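Local coordinates for Dps family DNA-binding stress response protein (Thermosynechococcus elongatus, PDB 2C41) that probably binds and oxidises iron and binds DNA, as a twelve-subunit Dps-type protein of the stress response, at residues Leu47-Gln51 / Lys141-Leu146; Val11-Leu15 / Arg65-Leu69; Met113-Ala117 / Tyr132-Val136. All coordinates share one frame; numbering follows the deposited sequence.

Contact 1 of 3, residues Leu47-Gln51 / Lys141-Leu146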
loop_
_atom_site.group_PDB
_atom_site.type_symbol
_atom_site.label_atom_id
_atom_site.label_comp_id
_atom_site.label_asym_id
_atom_site.label_seq_id
_atom_site.Cartn_x
_atom_site.Cartn_y
_atom_site.Cartn_z
ATOM N N LEU C 47 22.426 -5.449 -10.301
ATOM C CA LEU C 47 23.287 -4.320 -9.951
ATOM C C LEU C 47 23.232 -3.226 -11.005
ATOM O O LEU C 47 23.028 -2.050 -10.687
ATOM C CB LEU C 47 24.740 -4.761 -9.737
ATOM C CG LEU C 47 25.698 -3.600 -9.436
ATOM C CD1 LEU C 47 25.615 -3.164 -7.974
ATOM C CD2 LEU C 47 27.113 -4.009 -9.810
ATOM N N PHE C 48 23.402 -3.615 -12.266
ATOM C CA PHE C 48 23.429 -2.652 -13.357
ATOM C C PHE C 48 22.089 -1.940 -13.527
ATOM O O PHE C 48 22.057 -0.751 -13.814
ATOM C CB PHE C 48 23.886 -3.320 -14.656
ATOM C CG PHE C 48 25.322 -3.803 -14.614
ATOM C CD1 PHE C 48 25.662 -5.075 -15.068
ATOM C CD2 PHE C 48 26.333 -2.964 -14.131
ATOM C CE1 PHE C 48 26.993 -5.519 -15.030
ATOM C CE2 PHE C 48 27.669 -3.389 -14.092
ATOM C CZ PHE C 48 28.002 -4.664 -14.536
ATOM N N GLU C 49 20.997 -2.661 -13.313
ATOM C CA GLU C 49 19.671 -2.048 -13.375
ATOM C C GLU C 49 19.461 -1.075 -12.214
ATOM O O GLU C 49 18.940 0.020 -12.401
ATOM C CB GLU C 49 18.578 -3.123 -13.412
ATOM C CG GLU C 49 17.176 -2.552 -13.624
ATOM C CD GLU C 49 16.900 -2.053 -15.049
ATOM O OE1 GLU C 49 17.815 -1.973 -15.902
ATOM O OE2 GLU C 49 15.732 -1.723 -15.318
ATOM N N GLU C 50 19.895 -1.475 -11.017
ATOM C CA GLU C 50 19.693 -0.665 -9.821
ATOM C C GLU C 50 20.470 0.641 -9.897
ATOM O O GLU C 50 19.904 1.725 -9.708
ATOM C CB GLU C 50 20.076 -1.460 -8.575
ATOM C CG GLU C 50 19.082 -2.557 -8.255
ATOM C CD GLU C 50 19.633 -3.605 -7.309
ATOM O OE1 GLU C 50 20.871 -3.685 -7.125
ATOM O OE2 GLU C 50 18.816 -4.372 -6.772
ATOM N N GLN C 51 21.760 0.541 -10.213
ATOM C CA GLN C 51 22.593 1.742 -10.314
ATOM C C GLN C 51 22.195 2.560 -11.542
ATOM O O GLN C 51 22.118 3.790 -11.476
ATOM C CB GLN C 51 24.086 1.386 -10.243
ATOM C CG GLN C 51 24.384 0.565 -8.972
ATOM C CD GLN C 51 25.840 0.560 -8.515
ATOM O OE1 GLN C 51 26.103 0.352 -7.339
ATOM N NE2 GLN C 51 26.777 0.770 -9.427
ATOM N N LYS C 141 28.604 6.085 -4.087
ATOM C CA LYS C 141 28.089 4.766 -3.693
ATOM C C LYS C 141 28.287 3.747 -4.815
ATOM O O LYS C 141 28.792 2.644 -4.585
ATOM C CB LYS C 141 26.607 4.833 -3.309
ATOM C CG LYS C 141 26.032 3.466 -2.885
ATOM C CD LYS C 141 24.528 3.532 -2.583
ATOM C CE LYS C 141 23.707 3.742 -3.863
ATOM N NZ LYS C 141 22.264 3.430 -3.654
ATOM N N HIS C 142 27.915 4.142 -6.030
ATOM C CA HIS C 142 28.043 3.289 -7.210
ATOM C C HIS C 142 29.487 2.864 -7.438
ATOM O O HIS C 142 29.763 1.695 -7.715
ATOM C CB HIS C 142 27.531 4.017 -8.451
ATOM C CG HIS C 142 26.047 4.244 -8.459
ATOM N ND1 HIS C 142 25.420 5.013 -9.416
ATOM C CD2 HIS C 142 25.069 3.797 -7.633
ATOM C CE1 HIS C 142 24.118 5.029 -9.182
ATOM N NE2 HIS C 142 23.880 4.304 -8.102
ATOM N N ARG C 143 30.403 3.823 -7.314
ATOM C CA ARG C 143 31.829 3.569 -7.492
ATOM C C ARG C 143 32.340 2.552 -6.466
ATOM O O ARG C 143 33.084 1.634 -6.806
ATOM C CB ARG C 143 32.612 4.885 -7.390
ATOM C CG ARG C 143 34.122 4.706 -7.402
ATOM C CD ARG C 143 34.833 6.036 -7.151
ATOM N NE ARG C 143 36.267 5.819 -6.994
ATOM C CZ ARG C 143 36.864 5.503 -5.844
ATOM N NH1 ARG C 143 38.184 5.316 -5.821
ATOM N NH2 ARG C 143 36.152 5.371 -4.720
ATOM N N TRP C 144 31.946 2.732 -5.207
ATOM C CA TRP C 144 32.317 1.793 -4.155
ATOM C C TRP C 144 31.834 0.358 -4.467
ATOM O O TRP C 144 32.633 -0.580 -4.439
ATOM C CB TRP C 144 31.829 2.298 -2.790
ATOM C CG TRP C 144 31.687 1.225 -1.760
ATOM C CD1 TRP C 144 32.615 0.287 -1.401
ATOM C CD2 TRP C 144 30.536 0.989 -0.952
ATOM N NE1 TRP C 144 32.099 -0.535 -0.420
ATOM C CE2 TRP C 144 30.826 -0.119 -0.125
ATOM C CE3 TRP C 144 29.280 1.605 -0.850
ATOM C CZ2 TRP C 144 29.899 -0.632 0.790
ATOM C CZ3 TRP C 144 28.359 1.099 0.068
ATOM C CH2 TRP C 144 28.679 -0.012 0.874
ATOM N N PHE C 145 30.543 0.199 -4.770
ATOM C CA PHE C 145 29.978 -1.109 -5.147
ATOM C C PHE C 145 30.772 -1.772 -6.271
ATOM O O PHE C 145 31.171 -2.940 -6.174
ATOM C CB PHE C 145 28.511 -0.964 -5.586
ATOM C CG PHE C 145 27.507 -1.194 -4.479
ATOM C CD1 PHE C 145 27.443 -0.335 -3.384
ATOM C CD2 PHE C 145 26.605 -2.253 -4.552
ATOM C CE1 PHE C 145 26.509 -0.546 -2.362
ATOM C CE2 PHE C 145 25.660 -2.470 -3.539
ATOM C CZ PHE C 145 25.613 -1.614 -2.447
ATOM N N LEU C 146 30.997 -1.014 -7.343
ATOM C CA LEU C 146 31.704 -1.525 -8.516
ATOM C C LEU C 146 33.126 -1.964 -8.174
ATOM O O LEU C 146 33.558 -3.047 -8.575
ATOM C CB LEU C 146 31.733 -0.458 -9.609
ATOM C CG LEU C 146 30.804 -0.420 -10.835
ATOM C CD1 LEU C 146 29.724 -1.477 -10.885
ATOM C CD2 LEU C 146 30.240 0.985 -11.029
#

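Contact 2 of 3, residues Val11-Leu15 / Arg65-Leu69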
loop_
_atom_site.group_PDB
_atom_site.type_symbol
_atom_site.label_atom_id
_atom_site.label_comp_id
_atom_site.label_asym_id
_atom_site.label_seq_id
_atom_site.Cartn_x
_atom_site.Cartn_y
_atom_site.Cartn_z
ATOM N N VAL C 11 27.336 28.204 -14.981
ATOM C CA VAL C 11 26.516 27.195 -14.296
ATOM C C VAL C 11 25.653 26.421 -15.304
ATOM O O VAL C 11 25.587 25.185 -15.266
ATOM C CB VAL C 11 25.634 27.810 -13.186
ATOM C CG1 VAL C 11 24.581 26.809 -12.721
ATOM C CG2 VAL C 11 26.487 28.239 -12.011
ATOM N N LEU C 12 24.999 27.146 -16.206
ATOM C CA LEU C 12 24.167 26.511 -17.226
ATOM C C LEU C 12 24.980 25.554 -18.094
ATOM O O LEU C 12 24.522 24.449 -18.409
ATOM C CB LEU C 12 23.455 27.560 -18.081
ATOM C CG LEU C 12 22.354 28.317 -17.336
ATOM C CD1 LEU C 12 21.834 29.483 -18.186
ATOM C CD2 LEU C 12 21.223 27.371 -16.951
ATOM N N THR C 13 26.199 25.961 -18.444
ATOM C CA THR C 13 27.104 25.099 -19.211
ATOM C C THR C 13 27.373 23.793 -18.446
ATOM O O THR C 13 27.313 22.715 -19.034
ATOM C CB THR C 13 28.416 25.853 -19.560
ATOM O OG1 THR C 13 28.102 26.955 -20.418
ATOM C CG2 THR C 13 29.425 24.937 -20.238
ATOM N N THR C 14 27.621 23.892 -17.138
ATOM C CA THR C 14 27.868 22.692 -16.329
ATOM C C THR C 14 26.651 21.769 -16.325
ATOM O O THR C 14 26.803 20.553 -16.418
ATOM C CB THR C 14 28.290 22.988 -14.868
ATOM O OG1 THR C 14 27.151 23.377 -14.079
ATOM C CG2 THR C 14 29.399 24.057 -14.809
ATOM N N LEU C 15 25.453 22.341 -16.237
ATOM C CA LEU C 15 24.237 21.511 -16.165
ATOM C C LEU C 15 24.023 20.726 -17.456
ATOM O O LEU C 15 23.608 19.578 -17.422
ATOM C CB LEU C 15 22.995 22.340 -15.824
ATOM C CG LEU C 15 22.939 22.832 -14.373
ATOM C CD1 LEU C 15 22.020 24.042 -14.223
ATOM C CD2 LEU C 15 22.543 21.685 -13.395
ATOM N N ARG C 65 16.719 21.611 -13.844
ATOM C CA ARG C 65 17.496 22.652 -13.162
ATOM C C ARG C 65 17.830 23.798 -14.126
ATOM O O ARG C 65 17.729 24.970 -13.757
ATOM C CB ARG C 65 18.767 22.087 -12.518
ATOM C CG ARG C 65 19.476 23.085 -11.571
ATOM C CD ARG C 65 18.682 23.329 -10.267
ATOM N NE ARG C 65 19.175 24.514 -9.551
ATOM C CZ ARG C 65 18.446 25.239 -8.704
ATOM N NH1 ARG C 65 18.973 26.313 -8.117
ATOM N NH2 ARG C 65 17.188 24.898 -8.441
ATOM N N SER C 66 18.197 23.454 -15.363
ATOM C CA SER C 66 18.459 24.472 -16.389
ATOM C C SER C 66 17.242 25.367 -16.624
ATOM O O SER C 66 17.371 26.592 -16.714
ATOM C CB SER C 66 18.908 23.828 -17.698
ATOM O OG SER C 66 20.201 23.271 -17.563
ATOM N N LEU C 67 16.064 24.755 -16.731
ATOM C CA LEU C 67 14.813 25.501 -16.901
ATOM C C LEU C 67 14.516 26.424 -15.720
ATOM O O LEU C 67 14.044 27.544 -15.907
ATOM C CB LEU C 67 13.628 24.550 -17.099
ATOM C CG LEU C 67 13.325 23.843 -18.430
ATOM C CD1 LEU C 67 13.646 24.666 -19.669
ATOM C CD2 LEU C 67 13.984 22.507 -18.494
ATOM N N MET C 68 14.807 25.951 -14.506
ATOM C CA MET C 68 14.573 26.742 -13.295
ATOM C C MET C 68 15.495 27.957 -13.194
ATOM O O MET C 68 15.225 28.899 -12.428
ATOM C CB MET C 68 14.705 25.863 -12.054
ATOM C CG MET C 68 13.599 24.841 -11.942
ATOM S SD MET C 68 13.874 23.691 -10.577
ATOM C CE MET C 68 13.519 22.184 -11.432
ATOM N N LEU C 69 16.572 27.917 -13.972
ATOM C CA LEU C 69 17.555 29.004 -14.035
ATOM C C LEU C 69 17.365 29.851 -15.298
ATOM O O LEU C 69 18.259 30.605 -15.694
ATOM C CB LEU C 69 18.973 28.430 -13.970
ATOM C CG LEU C 69 19.344 27.674 -12.690
ATOM C CD1 LEU C 69 20.716 27.010 -12.831
ATOM C CD2 LEU C 69 19.313 28.576 -11.473
HETATM O O HOH W 1 21.917 24.791 -19.047
#

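Contact 3 of 3, residues Met113-Ala117 / Tyr132-Val136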
loop_
_atom_site.group_PDB
_atom_site.type_symbol
_atom_site.label_atom_id
_atom_site.label_comp_id
_atom_site.label_asym_id
_atom_site.label_seq_id
_atom_site.Cartn_x
_atom_site.Cartn_y
_atom_site.Cartn_z
ATOM N N MET C 113 31.403 16.875 -10.761
ATOM C CA MET C 113 30.392 17.382 -9.835
ATOM C C MET C 113 30.994 18.219 -8.708
ATOM O O MET C 113 30.396 19.206 -8.285
ATOM C CB MET C 113 29.524 16.255 -9.282
ATOM C CG MET C 113 28.487 15.754 -10.295
ATOM S SD MET C 113 27.253 14.713 -9.496
ATOM C CE MET C 113 26.198 14.350 -10.912
ATOM N N HIS C 114 32.181 17.844 -8.237
ATOM C CA HIS C 114 32.865 18.665 -7.232
ATOM C C HIS C 114 33.258 20.018 -7.839
ATOM O O HIS C 114 33.056 21.066 -7.223
ATOM C CB HIS C 114 34.082 17.938 -6.654
ATOM C CG HIS C 114 33.737 16.900 -5.630
ATOM N ND1 HIS C 114 33.312 15.632 -5.966
ATOM C CD2 HIS C 114 33.766 16.941 -4.275
ATOM C CE1 HIS C 114 33.086 14.939 -4.861
ATOM N NE2 HIS C 114 33.345 15.713 -3.820
ATOM N N GLN C 115 33.806 19.988 -9.047
ATOM C CA GLN C 115 34.173 21.222 -9.757
ATOM C C GLN C 115 32.945 22.097 -10.023
ATOM O O GLN C 115 32.974 23.317 -9.801
ATOM C CB GLN C 115 34.901 20.896 -11.064
ATOM C CG GLN C 115 36.273 20.279 -10.833
ATOM C CD GLN C 115 36.972 19.814 -12.099
ATOM O OE1 GLN C 115 38.204 19.769 -12.138
ATOM N NE2 GLN C 115 36.206 19.437 -13.126
ATOM N N ASP C 116 31.868 21.462 -10.473
ATOM C CA ASP C 116 30.642 22.170 -10.826
ATOM C C ASP C 116 29.896 22.716 -9.606
ATOM O O ASP C 116 29.280 23.785 -9.680
ATOM C CB ASP C 116 29.741 21.272 -11.668
ATOM C CG ASP C 116 30.363 20.916 -13.009
ATOM O OD1 ASP C 116 29.909 19.929 -13.615
ATOM O OD2 ASP C 116 31.299 21.617 -13.466
ATOM N N ALA C 117 29.972 22.001 -8.483
ATOM C CA ALA C 117 29.425 22.512 -7.225
ATOM C C ALA C 117 30.161 23.790 -6.812
ATOM O O ALA C 117 29.542 24.742 -6.338
ATOM C CB ALA C 117 29.503 21.458 -6.119
ATOM N N TYR C 132 24.264 19.121 -7.068
ATOM C CA TYR C 132 25.508 18.398 -7.323
ATOM C C TYR C 132 26.020 17.676 -6.078
ATOM O O TYR C 132 26.554 16.563 -6.166
ATOM C CB TYR C 132 26.590 19.351 -7.851
ATOM C CG TYR C 132 26.364 19.828 -9.272
ATOM C CD1 TYR C 132 26.599 21.158 -9.626
ATOM C CD2 TYR C 132 25.921 18.948 -10.267
ATOM C CE1 TYR C 132 26.393 21.599 -10.926
ATOM C CE2 TYR C 132 25.713 19.380 -11.570
ATOM C CZ TYR C 132 25.955 20.707 -11.891
ATOM O OH TYR C 132 25.769 21.119 -13.184
ATOM N N THR C 133 25.860 18.326 -4.927
ATOM C CA THR C 133 26.318 17.780 -3.644
ATOM C C THR C 133 25.552 16.508 -3.274
ATOM O O THR C 133 26.141 15.546 -2.776
ATOM C CB THR C 133 26.222 18.824 -2.533
ATOM O OG1 THR C 133 27.092 19.920 -2.846
ATOM C CG2 THR C 133 26.642 18.236 -1.176
ATOM N N ARG C 134 24.246 16.504 -3.530
ATOM C CA ARG C 134 23.421 15.310 -3.299
ATOM C C ARG C 134 23.743 14.200 -4.305
ATOM O O ARG C 134 23.987 13.047 -3.927
ATOM C CB ARG C 134 21.930 15.673 -3.341
ATOM C CG ARG C 134 20.987 14.461 -3.288
ATOM C CD ARG C 134 19.548 14.853 -2.977
ATOM N NE ARG C 134 19.029 15.892 -3.871
ATOM C CZ ARG C 134 18.557 15.685 -5.103
ATOM N NH1 ARG C 134 18.111 16.720 -5.811
ATOM N NH2 ARG C 134 18.509 14.461 -5.630
ATOM N N LEU C 135 23.738 14.552 -5.588
ATOM C CA LEU C 135 23.925 13.558 -6.642
ATOM C C LEU C 135 25.292 12.884 -6.594
ATOM O O LEU C 135 25.409 11.686 -6.864
ATOM C CB LEU C 135 23.676 14.161 -8.032
ATOM C CG LEU C 135 22.261 14.685 -8.344
ATOM C CD1 LEU C 135 22.157 15.017 -9.837
ATOM C CD2 LEU C 135 21.176 13.693 -7.908
ATOM N N VAL C 136 26.326 13.643 -6.246
ATOM C CA VAL C 136 27.676 13.070 -6.228
ATOM C C VAL C 136 27.796 11.901 -5.230
ATOM O O VAL C 136 28.561 10.968 -5.459
ATOM C CB VAL C 136 28.769 14.161 -6.044
ATOM C CG1 VAL C 136 28.900 14.571 -4.584
ATOM C CG2 VAL C 136 30.115 13.691 -6.606
#

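Contact 1 of 3, residues Leu47-Gln51 / Lys141-Leu146
Gln-51 lies against one face of the His-142 imidazole. Its CB stands 3.6 Å from the ring centroid, only 9° off the ring normal, a CH-pi contact. The two side chains run past each other in opposite directions, and the amide is turned 27° from the ring plane. CG of Gln-51 is anti to the carbonyl carbon and the chain beyond it is extended. This carries the amide across the gap to the backbone side of the imidazole. There OE1 of Gln-51 meets CB of Phe-145 at 3.3 Å, and NE2 of Gln-51 lies 3.8 Å from CD2 of Leu-146. No hydrogen bond joins the segments. The amide NE2 is bonded instead to Tyr-29, and NE2 of His-142 to Glu-54, so these two nitrogens each have a partner outside the two segments. Leu-146 also receives Leu-47, with CD2 of Leu-47 3.8 Å from its CD1. The two segments run antiparallel at 169°, with axes 11.5 Å apart. They join helix 41-68 to helix 126-149 in the ferritin-like four-helix bundle. Helix 6-35 flanks Phe-48 and Leu-146 through Tyr-29. Helix 95-122 packs on Leu-146, and Phe-41 of a neighbouring subunit meets the Phe-145 ring edge-to-face.

Contact 2 of 3, residues Val11-Leu15 / Arg65-Leu69
Leu-12 and Ser-66 bring the backbones closest, with their CA atoms 6.1 Å apart, where helix 6-35 meets the C-terminal part of helix 41-68. The side chains that fill the gap are mainly leucines. Leu-15 reaches over with both methyls. Its CD1 touches CD1 of Leu-69 at 3.5 Å, and the two side chains cross at about a right angle. Both CD1 and CD2 of Leu-15 also rest on CG of Arg-65, each at 3.8 Å. The Arg-65 chain bends at chi2 (70°). Its aliphatic part therefore serves the leucine, while the guanidinium turns to Asp-125 and Thr-128, and to Gln-140 of a neighbouring subunit. CD2 of Leu-12 packs on CB of Leu-69 at 3.9 Å. From Val-11, CG1 adds a further touch on the CD1 methyl of Leu-69. Ser-66 contributes differently: its OG sits 3.4 Å from CB of Leu-15. A water links that OG to the backbone O of Leu-12, 2.7 Å from each, and donates to the carbonyl. Thr-128 of helix 126-149 borders Val-11 and Leu-69. Between the segments there is no direct hydrogen bond. The chemistry thus implies a joint between two bundle helices held by apolar contact, with one water bridging the polar groups of Leu-12 and Ser-66.

Contact 3 of 3, residues Met113-Ala117 / Tyr132-Val136
Tyr-132 turns one face of its ring to CB of Asp-116. That CB stands 3.9 Å from the ring centroid and 28° off the normal, a CH-pi contact. The closest pair is CB of Asp-116 and CE1 of Tyr-132, at 3.4 Å. CG of Tyr-132 is anti to the carbonyl carbon (chi1 -72°), which swings the ring to Asp-116. CB of Tyr-132 meets CB of Ala-117 at 4.0 Å. Met-113 crosses the tyrosine at about a right angle. Its chain is extended beyond CG and runs on to the next turn of the other helix. SD of Met-113 comes 3.5 Å from the backbone N of Val-136, and its CE reaches CB of Leu-135 at 3.8 Å. CG2 of Val-136 touches both CB of Met-113 and the His-114 ring, 3.7 Å from CE1 of His-114. The segments run antiparallel at 167°, with axes 9.3 Å apart. The polar groups here are satisfied elsewhere: Asp-116 forms a salt bridge with Arg-17, and the tyrosine OH is bonded to Thr-14. A leucine in place of Tyr-132 would probably leave CB of Asp-116 without its ring face and Thr-14 without the phenol partner. The chemistry implies that helices 95-122 and 126-149 meet through apolar and CH-pi contacts, while the polar ends of Asp-116 and Tyr-132 tie the pair to helix 6-35.

How the contacts relate
All three contacts lie within one ferritin-like four-helix bundle. Contacts 1 and 2 share helix 41-68 on opposite sides of the chain's centre, their centres 26 Å apart, and their segments alternate in sequence. Contacts 1 and 3 share helix 126-149, with centres 18 Å apart; contact 3 falls between the two segments of contact 1 in sequence. Contact 2 is complete in sequence before contact 3 begins, yet these two touch in space: CD2 of Leu-15 packs 3.3 Å from OH of Tyr-132. Between them the three contacts bring in all four long helices. Contacts 1 and 3 also touch the same neighbouring subunit, so helix 126-149 serves both the bundle and a subunit interface of the twelve-chain assembly.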